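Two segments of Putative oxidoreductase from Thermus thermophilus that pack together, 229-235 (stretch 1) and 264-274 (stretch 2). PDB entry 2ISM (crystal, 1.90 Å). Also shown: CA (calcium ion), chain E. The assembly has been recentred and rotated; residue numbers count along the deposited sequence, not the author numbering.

Stretch 1 229-235: YGHDEVN
Stretch 2 264-274: WPQGFPPGNLA

The two stretches belong to one chain and bury 487 Å² between them. Asp232, Trp264 and Val234 contribute the most, together just under half. Stretch 1 begins as a loop and passes into a strand that includes Glu233 to Asn235 and continues beyond it. From Pro265 to Pro269 stretch 2 is loop; a strand starts at Pro270 and continues beyond Ala274. The two strands run nearly parallel, at 17°, with axes 8.8 Å apart at closest, so side chains rather than a backbone ladder fill the space between them.

The backbone bonds lie near the start of stretch 2. His231 N donates to Trp264 O at 2.7 Å, and Trp264 N donates to Asp232 O at 3.0 Å. His231 has phi/psi of 64/37, Asp232 -69/158 and Trp264 -105/101.

Asp232 covers the largest area, 105 Å². Its chi1 is m (-61°) and chi2 is -77°. The carboxylate reaches the turn after Trp264. Asp232 OD2 lies 2.6 Å from Phe268 N and 3.1 Å from Gly267 CA. It is also 3.2 Å from Pro269 N, which has no hydrogen to share. Asp232 OD1 is hydrogen-bonded elsewhere in the structure. Asp232 CB packs 3.8 Å from Pro270 CD.

Trp264 is buried, with chi1 m (-64°) and chi2 -96°. Its ring extends along stretch 1. Trp264 CE3 is 4.3 Å from Asp232 CB, Trp264 CZ3 is 4.2 Å from Glu233 CA, and Trp264 CH2 is 3.8 Å from Val234 CG2. A long, flat indole suits a place where it must touch three successive residues.

Val234, chi1 t (174°), is in extended conformation (-126/126). Its other methyl, Val234 CG1, meets Leu273 CD2 at 4.0 Å. Leu273 has chi1 p (38°). These apolar groups close the buried end of the contact.

Two glycines let the loops approach. Gly230 CA and Gly267 CA are 3.3 Å apart. Gly230 has phi/psi 39/-147; a CB there would clash with Pro265 O and Gly267 N. At Gly267 (-69/143), a CB would clash with Gly230 CA and Asp232 OD2.

His231, chi1 m (-64°) and chi2 72°, is held by a bond from His231 ND1 to Tyr229 O, 3.0 Å. Pro265 CA sits over one face of its imidazole, 3.9 Å from the centroid of the His231 ring, in a CH-pi contact.

Glu233 points its CB away from stretch 2 and, with chi1 p and chi2 t, binds the calcium ion CA through OE1 at 2.9 Å and OE2 at 2.7 Å. Four waters also coordinate the ion.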

# COMPACT_ATOMS: atom_id res chain seq x y z
N TYR B 229 -5.79 -13.88 32.00
CA TYR B 229 -5.99 -12.59 31.34
C TYR B 229 -5.26 -12.59 29.98
O TYR B 229 -4.68 -13.61 29.59
CB TYR B 229 -5.51 -11.46 32.24
CG TYR B 229 -6.03 -10.09 31.88
CD1 TYR B 229 -5.15 -9.06 31.57
CD2 TYR B 229 -7.40 -9.82 31.89
CE1 TYR B 229 -5.61 -7.79 31.29
CE2 TYR B 229 -7.88 -8.55 31.61
CZ TYR B 229 -6.98 -7.54 31.31
OH TYR B 229 -7.46 -6.27 31.07
N GLY B 230 -5.30 -11.47 29.26
CA GLY B 230 -4.60 -11.39 27.97
C GLY B 230 -4.62 -12.61 27.07
O GLY B 230 -5.59 -13.37 27.05
N HIS B 231 -3.53 -12.77 26.34
CA HIS B 231 -3.33 -13.86 25.38
C HIS B 231 -4.31 -13.81 24.22
O HIS B 231 -4.77 -14.84 23.73
CB HIS B 231 -3.38 -15.24 26.07
CG HIS B 231 -2.28 -15.45 27.06
ND1 HIS B 231 -2.26 -14.81 28.28
CD2 HIS B 231 -1.13 -16.17 27.00
CE1 HIS B 231 -1.14 -15.12 28.92
NE2 HIS B 231 -0.44 -15.94 28.16
N ASP B 232 -4.62 -12.59 23.79
CA ASP B 232 -5.49 -12.40 22.64
C ASP B 232 -4.60 -12.90 21.51
O ASP B 232 -3.38 -12.91 21.64
CB ASP B 232 -5.82 -10.92 22.48
CG ASP B 232 -6.55 -10.37 23.69
OD1 ASP B 232 -7.77 -10.62 23.83
OD2 ASP B 232 -5.91 -9.69 24.51
N GLU B 233 -5.20 -13.29 20.39
CA GLU B 233 -4.38 -13.85 19.33
C GLU B 233 -4.79 -13.64 17.89
O GLU B 233 -5.87 -13.13 17.60
CB GLU B 233 -4.28 -15.35 19.59
CG GLU B 233 -5.62 -15.92 20.04
CD GLU B 233 -5.63 -17.42 20.21
OE1 GLU B 233 -4.95 -17.94 21.12
OE2 GLU B 233 -6.33 -18.07 19.42
N VAL B 234 -3.89 -14.03 17.01
CA VAL B 234 -4.10 -14.00 15.57
C VAL B 234 -3.79 -15.43 15.18
O VAL B 234 -2.72 -15.95 15.51
CB VAL B 234 -3.13 -13.06 14.84
CG1 VAL B 234 -3.34 -13.20 13.33
CG2 VAL B 234 -3.35 -11.62 15.27
N ASN B 235 -4.74 -16.07 14.49
CA ASN B 235 -4.58 -17.46 14.08
C ASN B 235 -4.57 -17.62 12.56
O ASN B 235 -5.18 -16.84 11.83
CB ASN B 235 -5.72 -18.31 14.65
CG ASN B 235 -5.72 -18.37 16.16
OD1 ASN B 235 -6.64 -17.88 16.82
ND2 ASN B 235 -4.69 -18.98 16.72
N TRP B 264 -0.69 -11.87 22.40
CA TRP B 264 -0.19 -10.90 23.36
C TRP B 264 -0.41 -11.36 24.79
O TRP B 264 -1.52 -11.25 25.32
CB TRP B 264 -0.86 -9.54 23.13
CG TRP B 264 -0.55 -8.93 21.80
CD1 TRP B 264 0.42 -8.01 21.52
CD2 TRP B 264 -1.22 -9.20 20.56
NE1 TRP B 264 0.39 -7.69 20.19
CE2 TRP B 264 -0.60 -8.40 19.57
CE3 TRP B 264 -2.28 -10.03 20.18
CZ2 TRP B 264 -1.01 -8.42 18.24
CZ3 TRP B 264 -2.68 -10.04 18.86
CH2 TRP B 264 -2.04 -9.24 17.90
N PRO B 265 0.64 -11.89 25.41
CA PRO B 265 0.57 -12.34 26.80
C PRO B 265 0.05 -11.24 27.73
O PRO B 265 -0.77 -11.52 28.61
CB PRO B 265 2.03 -12.66 27.14
CG PRO B 265 2.81 -11.76 26.25
CD PRO B 265 2.03 -11.65 24.97
N GLN B 266 0.52 -10.02 27.53
CA GLN B 266 -0.23 -8.83 27.93
C GLN B 266 -1.27 -8.47 26.88
O GLN B 266 -0.94 -8.23 25.71
CB GLN B 266 0.72 -7.65 28.16
CG GLN B 266 1.31 -7.07 26.89
CD GLN B 266 1.99 -8.12 26.03
OE1 GLN B 266 3.19 -8.37 26.17
NE2 GLN B 266 1.23 -8.75 25.15
N GLY B 267 -2.53 -8.41 27.29
CA GLY B 267 -3.65 -8.61 26.39
C GLY B 267 -3.79 -7.47 25.39
O GLY B 267 -3.57 -6.31 25.73
N PHE B 268 -4.17 -7.81 24.17
CA PHE B 268 -4.51 -6.81 23.16
C PHE B 268 -5.80 -7.17 22.43
O PHE B 268 -5.77 -7.62 21.29
CB PHE B 268 -3.36 -6.65 22.16
CG PHE B 268 -3.60 -5.56 21.14
CD1 PHE B 268 -3.31 -4.24 21.44
CD2 PHE B 268 -4.10 -5.87 19.89
CE1 PHE B 268 -3.52 -3.25 20.51
CE2 PHE B 268 -4.31 -4.88 18.95
CZ PHE B 268 -4.02 -3.56 19.26
N PRO B 269 -6.93 -6.96 23.10
CA PRO B 269 -8.23 -7.37 22.57
C PRO B 269 -8.46 -6.81 21.17
O PRO B 269 -8.58 -5.60 21.00
CB PRO B 269 -9.22 -6.75 23.55
CG PRO B 269 -8.47 -6.67 24.83
CD PRO B 269 -7.04 -6.38 24.46
N PRO B 270 -8.52 -7.69 20.17
CA PRO B 270 -8.61 -7.27 18.78
C PRO B 270 -9.99 -7.13 18.15
O PRO B 270 -10.95 -7.80 18.53
CB PRO B 270 -7.81 -8.35 18.07
CG PRO B 270 -8.27 -9.58 18.80
CD PRO B 270 -8.28 -9.14 20.27
N GLY B 271 -10.05 -6.24 17.17
CA GLY B 271 -11.26 -6.05 16.41
C GLY B 271 -10.95 -6.88 15.17
O GLY B 271 -10.44 -8.00 15.28
N ASN B 272 -11.22 -6.33 13.99
CA ASN B 272 -10.94 -7.07 12.77
C ASN B 272 -9.47 -6.90 12.40
O ASN B 272 -8.73 -6.20 13.09
CB ASN B 272 -11.83 -6.56 11.63
CG ASN B 272 -12.01 -7.58 10.52
OD1 ASN B 272 -11.51 -8.69 10.60
ND2 ASN B 272 -12.74 -7.19 9.47
N LEU B 273 -9.04 -7.57 11.34
CA LEU B 273 -7.66 -7.44 10.87
C LEU B 273 -7.70 -7.43 9.35
O LEU B 273 -8.68 -7.88 8.75
CB LEU B 273 -6.77 -8.59 11.38
CG LEU B 273 -7.24 -10.04 11.52
CD1 LEU B 273 -8.28 -10.41 10.48
CD2 LEU B 273 -6.01 -10.94 11.42
N ALA B 274 -6.64 -6.92 8.73
CA ALA B 274 -6.61 -6.86 7.27
C ALA B 274 -5.19 -6.77 6.74
O ALA B 274 -4.30 -6.23 7.39
CB ALA B 274 -7.42 -5.67 6.78
CA CA E . -6.27 -20.45 20.74
O HOH W 1 -4.23 -21.75 22.00
O HOH W 2 -4.63 -20.78 18.54
O HOH W 3 -8.80 -20.12 19.94
O HOH W 4 -7.50 -20.53 23.25